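Local atomic coordinates of antibiotic resistance protein (Deinococcus radiodurans, PDB entry 2VLI), a protein that is associated with tunicamycin resistance and probably acts as a P-loop phosphotransferase, inactivating the antibiotic by transferring a phosphate group to it. Residues Pro63-Ala68 and Arg93-Gly98; Met40-Arg45 and Gly53-His58. All coordinates share one frame; numbering follows the deposited sequence.

Overall arrangement
Both contacts belong to the P-loop NTPase-like domain, which is built round a parallel five-stranded sheet. Contact 2 comes first along the chain: helix 38-46 packs on the loop segment 53-58, which leads almost directly into helix 61-75. That helix then forms contact 1 with helix 89-101, with strand 80-84 between them in sequence. The two contacts thus follow in series, their centres about 14 Å apart, and they touch where Met40 and Leu44 of helix 38-46 pack against Leu64, Met65 and Ala68 of helix 61-75. Helix 61-75 therefore lies between helices 38-46 and 89-101 in a continuous packed run, with the peripheral contact 2 at one end.

Contact 1. Residues Pro63-Ala68 and Arg93-Gly98; sequences PLMLDA and RRLMSG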
# COMPACT_ATOMS: atom_id res chain seq x y z
N PRO A 63 3.19 18.35 5.69
CA PRO A 63 2.64 19.69 5.85
C PRO A 63 3.53 20.87 5.37
O PRO A 63 3.04 21.81 4.78
CB PRO A 63 2.35 19.78 7.36
CG PRO A 63 3.32 18.86 7.96
CD PRO A 63 3.41 17.70 6.99
N LEU A 64 4.83 20.77 5.52
CA LEU A 64 5.63 21.91 5.16
C LEU A 64 5.86 21.97 3.68
O LEU A 64 5.90 23.06 3.12
CB LEU A 64 6.95 21.96 5.93
CG LEU A 64 6.94 22.03 7.46
CD1 LEU A 64 8.30 22.42 8.05
CD2 LEU A 64 5.72 22.92 7.97
N MSE A 65 6.08 20.82 3.04
CA MSE A 65 6.18 20.82 1.60
C MSE A 65 4.91 21.33 0.91
O MSE A 65 4.98 22.04 -0.09
CB MSE A 65 6.63 19.44 1.12
CG MSE A 65 6.79 19.26 -0.37
SE MSE A 65 5.11 18.94 -1.34
CE MSE A 65 4.48 17.24 -0.52
N LEU A 66 3.73 21.01 1.46
CA LEU A 66 2.46 21.45 0.89
C LEU A 66 2.19 22.94 1.14
O LEU A 66 1.63 23.63 0.30
CB LEU A 66 1.31 20.61 1.44
CG LEU A 66 1.14 19.12 0.97
CD1 LEU A 66 -0.05 18.46 1.71
CD2 LEU A 66 1.06 19.00 -0.53
N ASP A 67 2.59 23.44 2.30
CA ASP A 67 2.62 24.89 2.51
C ASP A 67 3.49 25.60 1.46
O ASP A 67 3.08 26.61 0.90
CB ASP A 67 3.16 25.19 3.88
CG ASP A 67 2.23 24.76 4.97
OD1 ASP A 67 1.03 24.46 4.71
OD2 ASP A 67 2.72 24.70 6.11
N ALA A 68 4.72 25.13 1.27
CA ALA A 68 5.56 25.68 0.22
C ALA A 68 4.92 25.63 -1.18
O ALA A 68 5.05 26.56 -1.97
CB ALA A 68 6.89 24.95 0.19
N ARG A 93 -2.74 9.37 0.80
CA ARG A 93 -3.99 9.97 1.20
C ARG A 93 -3.76 11.28 1.92
O ARG A 93 -4.49 12.22 1.74
CB ARG A 93 -4.84 9.01 2.07
CG ARG A 93 -6.15 9.65 2.57
CD ARG A 93 -6.94 10.52 1.53
NE ARG A 93 -7.68 9.76 0.50
CZ ARG A 93 -8.97 9.45 0.55
NH1 ARG A 93 -9.71 9.80 1.61
NH2 ARG A 93 -9.54 8.79 -0.46
N ARG A 94 -2.74 11.29 2.76
CA ARG A 94 -2.36 12.44 3.60
C ARG A 94 -2.06 13.64 2.70
O ARG A 94 -2.56 14.74 2.93
CB ARG A 94 -1.16 12.08 4.48
CG ARG A 94 -1.53 11.33 5.80
CD ARG A 94 -0.46 11.54 6.94
NE ARG A 94 0.73 10.69 6.75
CZ ARG A 94 0.78 9.38 7.01
NH1 ARG A 94 -0.28 8.73 7.48
NH2 ARG A 94 1.92 8.70 6.78
N LEU A 95 -1.25 13.37 1.68
CA LEU A 95 -0.96 14.31 0.64
C LEU A 95 -2.19 14.79 -0.11
O LEU A 95 -2.36 15.96 -0.29
CB LEU A 95 0.07 13.72 -0.33
CG LEU A 95 1.54 13.62 0.10
CD1 LEU A 95 2.34 12.62 -0.79
CD2 LEU A 95 2.25 15.00 0.03
N MSE A 96 -3.07 13.86 -0.51
CA MSE A 96 -4.24 14.24 -1.24
C MSE A 96 -5.15 15.08 -0.36
O MSE A 96 -5.63 16.08 -0.82
CB MSE A 96 -4.98 13.00 -1.84
CG MSE A 96 -4.30 12.28 -3.01
SE MSE A 96 -3.68 13.30 -4.58
CE MSE A 96 -1.76 13.48 -4.06
N SER A 97 -5.41 14.70 0.89
CA SER A 97 -6.29 15.54 1.73
C SER A 97 -5.63 16.89 2.14
O SER A 97 -6.31 17.93 2.26
CB SER A 97 -6.78 14.75 2.94
OG SER A 97 -5.71 14.15 3.63
N GLY A 98 -4.31 16.89 2.33
CA GLY A 98 -3.57 18.14 2.50
C GLY A 98 -3.71 19.13 1.38
O GLY A 98 -3.89 20.31 1.63
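The helical layer beside the parallel sheet of this P-loop fold brings Leu66 and Met65 of helix 61-75 against Gly98 and Leu95 of helix 89-101. The short segments run in roughly the same direction, 36° apart, and their axes come no closer than 10.5 Å, so most of the space between them is bridged by side chains. Gly98 is the exception. With no side chain of its own, it lets Leu66 reach the helix backbone, and CD1 of Leu66 lies 3.6 Å from CA of Gly98. The other branch faces the preceding turn of helix 89-101, where CD2 of Leu66 is 4.2 Å from CD2 of Leu95. Met65, a selenomethionine, joins them by a bent route: CG stands anti to the backbone N (chi1 -180°), and bends at chi2 and chi3 carry the terminal methyl across to Leu95. The two side chains cross at about a right angle, with CE of Met65 just 3.2 Å from CD2 of Leu95, tighter than ordinary van der Waals contact, so the exact seat of that methyl is doubtful. Within helix 89-101, the Arg93 carbonyl O receives both N of Ser97, at 2.8 Å, and OG of Ser97, at 3.0 Å. Trp9 of strand 7-11 lies against Leu95, while Phe35 and Pro37 pack on Met65. Arg102 forms a salt bridge with Asp67 of helix 61-75 and a hydrogen bond to O of Gly98. The two helices, which precede and follow strand 80-84 in the chain, belong to the layers flanking the sheet in the alpha/beta P-loop NTPase fold.

Contact 2. Residues Met40-Arg45 and Gly53-His58; sequences MGQALR and GDPQEH
Leu44 lies over the imidazole of His58, meeting its face chiefly through CB, with one branch methyl reaching farther along the ring. CB sits 4.0 Å from the ring centroid and 19° off the normal, a CH-pi contact shifted toward the rim, where CD2 of His58 is the nearest ring atom at 3.8 Å. CD2 of Leu44 reaches along to CE1 of His58, 4.1 Å away, and the two side chains cross nearly at right angles. With CG anti to the backbone N (chi1 -172°), the His58 ring is held out toward helix 38-46. Both ring nitrogens are engaged, which fixes its rotation: ND1 caps the backbone N of Met60, and NE2 is hydrogen-bonded to OG1 of Thr48, a hydroxyl that also bonds to O of Leu44. Pro55 makes the second foothold. Its CB presses on the glycine backbone, 3.5 Å from O of Gly41, while its CG lies 3.5 Å from NE2 of Gln42, whose chain bends at chi2 to bring the amide back to the pyrrolidine. The aliphatic CD of Arg45 approaches the same CG more loosely, at 4.3 Å. Asp54 shapes the turn bearing Pro55: its OD1 accepts N of Gln56 at 3.1 Å, from above the carboxylate plane, in an Asx turn. This runs into the overlapping 3-10 segment 55-57, where N of Glu57 bonds to O of Asp54 and N of His58 to O of Pro55. Segment 53-58 thus lies against helix 38-46 just ahead of helix 61-75, with Phe51 meeting the His58 ring and Gln56 packed on Trp61 of that helix.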
# COMPACT_ATOMS: atom_id res chain seq x y z
N MSE A 40 12.50 19.90 0.34
CA MSE A 40 11.97 20.09 1.69
C MSE A 40 12.44 18.96 2.58
O MSE A 40 12.71 19.16 3.78
CB MSE A 40 10.46 20.17 1.71
CG MSE A 40 9.92 20.44 3.11
SE MSE A 40 10.56 22.23 3.85
CE MSE A 40 9.59 23.33 2.63
N GLY A 41 12.53 17.75 2.02
CA GLY A 41 13.08 16.66 2.77
C GLY A 41 14.52 16.90 3.17
O GLY A 41 14.90 16.60 4.27
N GLN A 42 15.34 17.43 2.27
CA GLN A 42 16.75 17.64 2.62
C GLN A 42 16.97 18.69 3.72
O GLN A 42 17.88 18.58 4.53
CB GLN A 42 17.52 17.99 1.36
CG GLN A 42 17.47 16.81 0.38
CD GLN A 42 18.11 15.52 0.95
OE1 GLN A 42 19.30 15.52 1.27
NE2 GLN A 42 17.32 14.45 1.07
N ALA A 43 16.11 19.70 3.72
CA ALA A 43 16.11 20.76 4.73
C ALA A 43 15.74 20.15 6.04
O ALA A 43 16.44 20.30 7.05
CB ALA A 43 15.09 21.84 4.34
N LEU A 44 14.66 19.37 6.05
CA LEU A 44 14.25 18.79 7.32
C LEU A 44 15.23 17.77 7.94
O LEU A 44 15.38 17.66 9.17
CB LEU A 44 12.87 18.18 7.16
CG LEU A 44 11.77 19.22 6.93
CD1 LEU A 44 10.57 18.48 6.30
CD2 LEU A 44 11.34 19.97 8.23
N ARG A 45 15.89 17.00 7.10
CA ARG A 45 16.89 16.08 7.61
C ARG A 45 18.03 16.85 8.32
O ARG A 45 18.44 16.46 9.38
CB ARG A 45 17.39 15.13 6.53
CG ARG A 45 18.51 15.60 5.62
CD ARG A 45 19.20 14.40 4.91
NE ARG A 45 20.65 14.56 5.00
CZ ARG A 45 21.37 15.40 4.26
NH1 ARG A 45 20.78 16.15 3.34
NH2 ARG A 45 22.68 15.50 4.45
N GLY A 53 16.93 7.75 8.14
CA GLY A 53 15.92 7.17 7.27
C GLY A 53 15.52 8.11 6.17
O GLY A 53 16.19 9.09 5.90
N ASP A 54 14.41 7.77 5.52
CA ASP A 54 13.90 8.50 4.39
C ASP A 54 13.45 9.89 4.86
O ASP A 54 12.59 9.99 5.71
CB ASP A 54 12.71 7.71 3.84
CG ASP A 54 12.17 8.23 2.52
OD1 ASP A 54 12.62 9.27 1.96
OD2 ASP A 54 11.26 7.53 2.02
N PRO A 55 14.04 10.95 4.31
CA PRO A 55 13.59 12.32 4.58
C PRO A 55 12.11 12.51 4.35
O PRO A 55 11.47 13.21 5.11
CB PRO A 55 14.41 13.16 3.60
CG PRO A 55 15.64 12.42 3.43
CD PRO A 55 15.20 10.96 3.40
N GLN A 56 11.54 11.84 3.33
CA GLN A 56 10.12 11.97 3.04
C GLN A 56 9.24 11.23 4.02
O GLN A 56 8.02 11.28 3.89
CB GLN A 56 9.79 11.52 1.62
CG GLN A 56 10.65 12.19 0.59
CD GLN A 56 10.06 12.06 -0.80
OE1 GLN A 56 9.39 11.06 -1.13
NE2 GLN A 56 10.30 13.09 -1.63
N GLU A 57 9.84 10.61 5.02
CA GLU A 57 9.10 10.08 6.17
C GLU A 57 9.14 10.99 7.39
O GLU A 57 8.58 10.66 8.43
CB GLU A 57 9.66 8.72 6.57
CG GLU A 57 9.84 7.75 5.41
CD GLU A 57 8.60 6.94 5.07
OE1 GLU A 57 7.56 7.12 5.76
OE2 GLU A 57 8.69 6.11 4.11
N HIS A 58 9.80 12.14 7.27
CA HIS A 58 9.84 13.11 8.37
C HIS A 58 8.42 13.58 8.60
O HIS A 58 7.73 13.93 7.66
CB HIS A 58 10.74 14.28 7.99
CG HIS A 58 10.99 15.25 9.12
ND1 HIS A 58 9.99 16.00 9.71
CD2 HIS A 58 12.13 15.56 9.77
CE1 HIS A 58 10.52 16.75 10.66
NE2 HIS A 58 11.82 16.51 10.71